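Local coordinates for uncharacterized protein MJ0327 (Methanocaldococcus jannaschii DSM 2661, PDB 2QTD), which is of unknown function but belongs to the dinitrogenase iron-molybdenum cofactor family and may bind a metal cluster or its precursor, at residues A[2-8]-A[28-34]; A[78-83]-A[98-102]. One frame throughout, in Å; residues are numbered along the deposited sequence. Where two conformers were deposited one is given.

Interaction 1 of 2, residues A[2-8]-A[28-34]; sequences MINMKVA and IVRIDDN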
loop_
_atom_site.group_PDB
_atom_site.type_symbol
_atom_site.label_atom_id
_atom_site.label_comp_id
_atom_site.label_asym_id
_atom_site.label_seq_id
_atom_site.Cartn_x
_atom_site.Cartn_y
_atom_site.Cartn_z
HETATM N N MSE A 2 -0.112 1.535 -19.912
HETATM C CA MSE A 2 -1.159 1.039 -18.969
HETATM C C MSE A 2 -0.528 0.343 -17.769
HETATM O O MSE A 2 0.466 -0.374 -17.924
HETATM C CB MSE A 2 -2.046 0.025 -19.660
HETATM C CG MSE A 2 -2.467 0.389 -21.064
HETATM SE SE MSE A 2 -3.924 -0.806 -21.457
HETATM C CE MSE A 2 -5.418 0.073 -20.460
ATOM N N ILE A 3 -1.103 0.526 -16.580
ATOM C CA ILE A 3 -0.518 -0.107 -15.406
ATOM C C ILE A 3 -1.066 -1.541 -15.176
ATOM O O ILE A 3 -2.300 -1.773 -15.240
ATOM C CB ILE A 3 -0.481 0.834 -14.127
ATOM C CG1 ILE A 3 -1.765 0.891 -13.329
ATOM C CG2 ILE A 3 -0.042 2.269 -14.508
ATOM C CD1 ILE A 3 -1.500 1.306 -11.864
ATOM N N ASN A 4 -0.110 -2.454 -14.991
ATOM C CA ASN A 4 -0.313 -3.820 -14.548
ATOM C C ASN A 4 0.485 -4.054 -13.243
ATOM O O ASN A 4 1.680 -4.437 -13.345
ATOM C CB ASN A 4 0.218 -4.752 -15.645
ATOM C CG ASN A 4 -0.480 -4.541 -16.982
ATOM O OD1 ASN A 4 0.107 -4.032 -17.948
ATOM N ND2 ASN A 4 -1.726 -4.953 -17.050
HETATM N N MSE A 5 -0.105 -3.827 -12.054
HETATM C CA MSE A 5 0.648 -3.811 -10.788
HETATM C C MSE A 5 -0.132 -4.384 -9.613
HETATM O O MSE A 5 -1.346 -4.375 -9.615
HETATM C CB MSE A 5 1.014 -2.364 -10.442
HETATM C CG MSE A 5 2.035 -1.708 -11.379
HETATM SE SE MSE A 5 2.328 0.089 -10.738
HETATM C CE MSE A 5 3.777 -0.190 -9.475
ATOM N N LYS A 6 0.597 -4.818 -8.588
ATOM C CA LYS A 6 0.028 -5.217 -7.316
ATOM C C LYS A 6 0.430 -4.125 -6.290
ATOM O O LYS A 6 1.596 -3.766 -6.209
ATOM C CB LYS A 6 0.594 -6.583 -6.896
ATOM C CG LYS A 6 0.026 -7.150 -5.628
ATOM C CD LYS A 6 0.727 -8.427 -5.157
ATOM C CE LYS A 6 0.663 -9.555 -6.154
ATOM N NZ LYS A 6 0.996 -10.889 -5.536
ATOM N N VAL A 7 -0.563 -3.606 -5.569
ATOM C CA VAL A 7 -0.344 -2.490 -4.635
ATOM C C VAL A 7 -0.863 -2.894 -3.270
ATOM O O VAL A 7 -1.988 -3.402 -3.138
ATOM C CB VAL A 7 -1.043 -1.200 -5.091
ATOM C CG1 VAL A 7 -0.699 -0.035 -4.130
ATOM C CG2 VAL A 7 -0.697 -0.861 -6.598
ATOM N N ALA A 8 -0.033 -2.716 -2.266
ATOM C CA ALA A 8 -0.489 -2.892 -0.843
ATOM C C ALA A 8 -0.865 -1.550 -0.168
ATOM O O ALA A 8 -0.100 -0.593 -0.183
ATOM C CB ALA A 8 0.567 -3.658 -0.043
ATOM N N ILE A 28 -4.429 -5.869 -0.475
ATOM C CA ILE A 28 -3.614 -6.170 -1.646
ATOM C C ILE A 28 -4.525 -6.036 -2.874
ATOM O O ILE A 28 -5.498 -6.776 -3.030
ATOM C CB ILE A 28 -2.945 -7.558 -1.563
ATOM C CG1 ILE A 28 -2.222 -7.817 -0.241
ATOM C CG2 ILE A 28 -2.010 -7.779 -2.722
ATOM C CD1 ILE A 28 -1.228 -6.759 0.167
ATOM N N VAL A 29 -4.223 -5.052 -3.713
ATOM C CA VAL A 29 -5.018 -4.815 -4.912
ATOM C C VAL A 29 -4.201 -5.100 -6.148
ATOM O O VAL A 29 -3.064 -4.656 -6.288
ATOM C CB VAL A 29 -5.652 -3.403 -4.978
ATOM C CG1 VAL A 29 -6.661 -3.193 -3.859
ATOM C CG2 VAL A 29 -4.614 -2.323 -4.958
ATOM N N ARG A 30 -4.809 -5.869 -7.058
ATOM C CA ARG A 30 -4.239 -6.136 -8.380
ATOM C C ARG A 30 -4.928 -5.184 -9.336
ATOM O O ARG A 30 -6.148 -5.202 -9.441
ATOM C CB ARG A 30 -4.469 -7.577 -8.854
ATOM C CG ARG A 30 -4.331 -7.849 -10.339
ATOM C CD ARG A 30 -2.974 -7.558 -10.861
ATOM N NE ARG A 30 -1.962 -8.392 -10.219
ATOM C CZ ARG A 30 -0.653 -8.332 -10.488
ATOM N NH1 ARG A 30 -0.180 -7.499 -11.418
ATOM N NH2 ARG A 30 0.186 -9.142 -9.836
ATOM N N ILE A 31 -4.131 -4.380 -10.034
ATOM C CA ILE A 31 -4.612 -3.397 -11.002
ATOM C C ILE A 31 -4.141 -3.888 -12.347
ATOM O O ILE A 31 -2.977 -4.267 -12.493
ATOM C CB ILE A 31 -4.044 -2.005 -10.752
ATOM C CG1 ILE A 31 -4.585 -1.413 -9.435
ATOM C CG2 ILE A 31 -4.346 -1.089 -12.026
ATOM C CD1 ILE A 31 -3.627 -0.370 -8.721
ATOM N N ASP A 32 -5.042 -3.950 -13.324
ATOM C CA ASP A 32 -4.703 -4.490 -14.617
ATOM C C ASP A 32 -5.446 -3.726 -15.662
ATOM O O ASP A 32 -6.606 -3.361 -15.438
ATOM C CB ASP A 32 -5.103 -5.947 -14.721
ATOM C CG ASP A 32 -4.107 -6.753 -15.475
ATOM O OD1 ASP A 32 -3.523 -6.219 -16.452
ATOM O OD2 ASP A 32 -3.876 -7.908 -15.040
ATOM N N ASP A 33 -4.752 -3.446 -16.761
ATOM C CA ASP A 33 -5.232 -2.545 -17.787
ATOM C C ASP A 33 -5.925 -1.341 -17.154
ATOM O O ASP A 33 -7.071 -1.035 -17.483
ATOM C CB ASP A 33 -6.154 -3.337 -18.732
ATOM C CG ASP A 33 -5.387 -4.320 -19.613
ATOM O OD1 ASP A 33 -4.312 -3.946 -20.152
ATOM O OD2 ASP A 33 -5.875 -5.459 -19.784
ATOM N N ASN A 34 -5.217 -0.716 -16.196
ATOM C CA ASN A 34 -5.709 0.425 -15.399
ATOM C C ASN A 34 -7.027 0.234 -14.607
ATOM O O ASN A 34 -7.710 1.210 -14.319
ATOM C CB ASN A 34 -5.813 1.675 -16.312
ATOM C CG ASN A 34 -4.471 2.069 -16.927
ATOM O OD1 ASN A 34 -3.449 2.083 -16.240
ATOM N ND2 ASN A 34 -4.476 2.407 -18.222
#
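M5 with I31 and V7 with V29 are the hydrogen-bonded pairs of an antiparallel ladder whose strand axes, 5-8 and 28-32, come within 4.7 Å at 155°; K6-R30 and A8-I28 are its non-hydrogen-bonded pairs. Beyond the strands N34 extends the grip: its OD1 takes the amide of I3 (N to OD1 2.8 Å), the donor standing above the carbonyl plane, while its own N binds I3 O. Asparagine suits this position: it readily takes the left-handed backbone conformation found here (phi 56°), and its short amide reaches the backbone of I3.

On the face of V7 and I31, branched chains interlock. I31 CG2 meets I3 CG1 at 3.5 Å, and its CD1 reaches V7 CG2 at 3.7 Å. I3 carries CG1 between its backbone N and carbonyl carbon (chi1 83°), which sets that branch against I31. On the other face I28 CD1 makes apolar contact with the small A8 CB at 3.6 Å, and I28 CG2 touches K6 CG at 3.6 Å. R30 bends at chi2 and chi3, bringing one guanidinium face against M5 C and K6 CB, the latter toward its rim. The K6 ammonium, of like charge to R30, is salt-bridged to E55.

The ladder joins the first two strands of a ribonuclease H-like sheet. Strand 35-43 flanks 25-32, strand 59-62 flanks 5-11, and F94 of helix 87-95 packs against I3, M5 and V7.

Interaction 2 of 2, residues A[78-83]-A[98-102]; sequences EIYHAE and ELSKI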
loop_
_atom_site.group_PDB
_atom_site.type_symbol
_atom_site.label_atom_id
_atom_site.label_comp_id
_atom_site.label_asym_id
_atom_site.label_seq_id
_atom_site.Cartn_x
_atom_site.Cartn_y
_atom_site.Cartn_z
ATOM N N GLU A 78 8.324 0.785 -4.478
ATOM C CA GLU A 78 8.061 2.218 -4.431
ATOM C C GLU A 78 6.944 2.477 -3.451
ATOM O O GLU A 78 5.951 1.784 -3.476
ATOM C CB GLU A 78 7.664 2.680 -5.810
ATOM C CG GLU A 78 8.790 2.428 -6.813
ATOM C CD GLU A 78 8.404 2.813 -8.194
ATOM O OE1 GLU A 78 7.313 2.360 -8.636
ATOM O OE2 GLU A 78 9.186 3.570 -8.824
ATOM N N ILE A 79 7.109 3.487 -2.591
ATOM C CA ILE A 79 6.222 3.766 -1.463
ATOM C C ILE A 79 5.611 5.131 -1.713
ATOM O O ILE A 79 6.334 6.126 -1.865
ATOM C CB ILE A 79 6.951 3.708 -0.096
ATOM C CG1 ILE A 79 7.674 2.341 0.038
ATOM C CG2 ILE A 79 5.967 3.919 1.017
ATOM C CD1 ILE A 79 8.470 2.191 1.271
ATOM N N TYR A 80 4.284 5.170 -1.771
ATOM C CA TYR A 80 3.547 6.385 -2.158
ATOM C C TYR A 80 2.736 6.885 -0.985
ATOM O O TYR A 80 2.243 6.098 -0.164
ATOM C CB TYR A 80 2.618 6.111 -3.320
ATOM C CG TYR A 80 3.336 5.844 -4.597
ATOM C CD1 TYR A 80 3.766 6.882 -5.393
ATOM C CD2 TYR A 80 3.714 4.548 -4.925
ATOM C CE1 TYR A 80 4.459 6.634 -6.564
ATOM C CE2 TYR A 80 4.441 4.299 -6.086
ATOM C CZ TYR A 80 4.807 5.340 -6.883
ATOM O OH TYR A 80 5.512 5.109 -8.054
ATOM N N HIS A 81 2.580 8.198 -0.893
ATOM C CA HIS A 81 1.873 8.822 0.215
ATOM C C HIS A 81 0.389 9.000 -0.104
ATOM O O HIS A 81 0.016 9.611 -1.117
ATOM C CB HIS A 81 2.481 10.189 0.517
ATOM C CG HIS A 81 1.947 10.783 1.784
ATOM N ND1 HIS A 81 1.068 11.846 1.786
ATOM C CD2 HIS A 81 2.142 10.446 3.073
ATOM C CE1 HIS A 81 0.747 12.137 3.038
ATOM N NE2 HIS A 81 1.380 11.297 3.836
ATOM N N ALA A 82 -0.464 8.413 0.728
ATOM C CA ALA A 82 -1.908 8.591 0.623
ATOM C C ALA A 82 -2.344 10.001 0.892
ATOM O O ALA A 82 -1.731 10.691 1.718
ATOM C CB ALA A 82 -2.636 7.668 1.570
ATOM N N GLU A 83 -3.397 10.427 0.181
ATOM C CA GLU A 83 -3.998 11.746 0.341
ATOM C C GLU A 83 -5.429 11.593 0.844
ATOM O O GLU A 83 -6.308 11.153 0.107
ATOM C CB GLU A 83 -3.953 12.476 -0.995
ATOM C CG GLU A 83 -2.480 12.633 -1.463
ATOM C CD GLU A 83 -2.338 13.301 -2.808
ATOM O OE1 GLU A 83 -3.346 13.703 -3.427
ATOM O OE2 GLU A 83 -1.169 13.432 -3.237
ATOM N N GLU A 98 -0.848 10.521 -9.795
ATOM C CA GLU A 98 -0.990 11.740 -8.983
ATOM C C GLU A 98 -0.583 11.689 -7.501
ATOM O O GLU A 98 -0.623 12.719 -6.827
ATOM C CB GLU A 98 -2.426 12.265 -9.122
ATOM C CG GLU A 98 -2.746 12.599 -10.572
ATOM C CD GLU A 98 -4.033 13.348 -10.792
ATOM O OE1 GLU A 98 -4.699 13.731 -9.808
ATOM O OE2 GLU A 98 -4.371 13.549 -11.982
ATOM N N LEU A 99 -0.121 10.540 -7.016
ATOM C CA LEU A 99 0.469 10.369 -5.662
ATOM C C LEU A 99 1.967 10.573 -5.689
ATOM O O LEU A 99 2.705 10.161 -6.653
ATOM C CB LEU A 99 0.155 8.976 -5.056
ATOM C CG LEU A 99 -1.307 8.639 -4.763
ATOM C CD1 LEU A 99 -1.413 7.243 -4.067
ATOM C CD2 LEU A 99 -2.072 9.726 -3.938
ATOM N N SER A 100 2.411 11.202 -4.618
ATOM C CA SER A 100 3.830 11.482 -4.392
ATOM C C SER A 100 4.546 10.283 -3.802
ATOM O O SER A 100 3.964 9.520 -3.001
ATOM C CB SER A 100 3.953 12.646 -3.452
ATOM O OG SER A 100 3.434 13.748 -4.085
ATOM N N LYS A 101 5.792 10.095 -4.227
ATOM C CA LYS A 101 6.644 8.993 -3.794
ATOM C C LYS A 101 7.403 9.434 -2.549
ATOM O O LYS A 101 8.028 10.515 -2.523
ATOM C CB LYS A 101 7.585 8.607 -4.964
ATOM C CG LYS A 101 8.413 7.344 -4.771
ATOM C CD LYS A 101 9.209 7.029 -6.054
ATOM C CE LYS A 101 9.951 5.713 -5.925
ATOM N NZ LYS A 101 10.620 5.346 -7.234
ATOM N N ILE A 102 7.336 8.622 -1.501
ATOM C CA ILE A 102 8.001 8.949 -0.248
ATOM C C ILE A 102 9.499 8.785 -0.428
ATOM O O ILE A 102 9.965 7.762 -0.897
ATOM C CB ILE A 102 7.459 8.087 0.911
ATOM C CG1 ILE A 102 5.980 8.404 1.186
ATOM C CG2 ILE A 102 8.373 8.286 2.189
ATOM C CD1 ILE A 102 5.252 7.479 2.201
HETATM O O HOH W 1 9.563 5.298 -2.505
HETATM O O HOH W 2 0.734 11.790 -2.363
HETATM O O HOH W 3 0.805 14.561 -4.554
HETATM O O HOH W 4 -2.512 14.417 -5.845
#
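Y80 and K101 form a single backbone bridge where the irregular segment 98-102 crosses strand 78-81, the end-to-end directions of 78-83 and 98-102 lying 117° apart. Two hydrogen bonds enclose it: I102 N to I79 O at 2.7 Å, and H81 N to S100 O at 2.8 Å.

The side chain of K101 runs back along the strand. Its CB lies 4.0 Å from Y80 CE1, CG passes I79 O, CE rests 3.6 Å from E78 CG, and NZ ends in a salt bridge to E78 OE2 at 2.8 Å. With CG anti to the backbone N (chi1 -172°) and every later torsion extended, the lysine is long enough to span this distance. It meets the carboxylate oxygen on the anti side, 28° out of plane, while E78 OE1 accepts a weak bond from Y80 OH. With E78 replaced by alanine, the K101 ammonium would probably lose this charge partner and the Y80 hydroxyl its weak bond.

At the other end L99, a buried branched apolar residue, sets CD2 3.5 Å from H81 O and slides past E83 in the opposite direction. Waters bridge E83 to E98 O and to S100, so part of this exposed end is joined through solvent. I102 CD1 packs on I79 CG2 at 3.8 Å.

Strand 78-81 is one of the two outermost strands of the sheet within this chain. Strand 59-62 pairs with it along the edge away from 98-102, L99 touches N90 of helix 87-95, and the Y80 ring meets F94 of that helix edge-to-face.

From the N terminus, strand 5-11 starts in interaction 1, and the chain returns through strand 25-32 to close it, with no helix in the intervening loop. Strand 35-43, helix 46-54, strand 59-62 and helix 67-74 follow before interaction 2 opens at 78-83; it closes after helix 87-95. The two contacts are therefore in series, neither nested nor crossed. Both reach the same sheet: strand 59-62 lies between 5-11 and 78-81, and the contact centres are about 15 Å apart. F94 of helix 87-95 touches residues of both contacts, so the helix enclosed by the second loop also spans them.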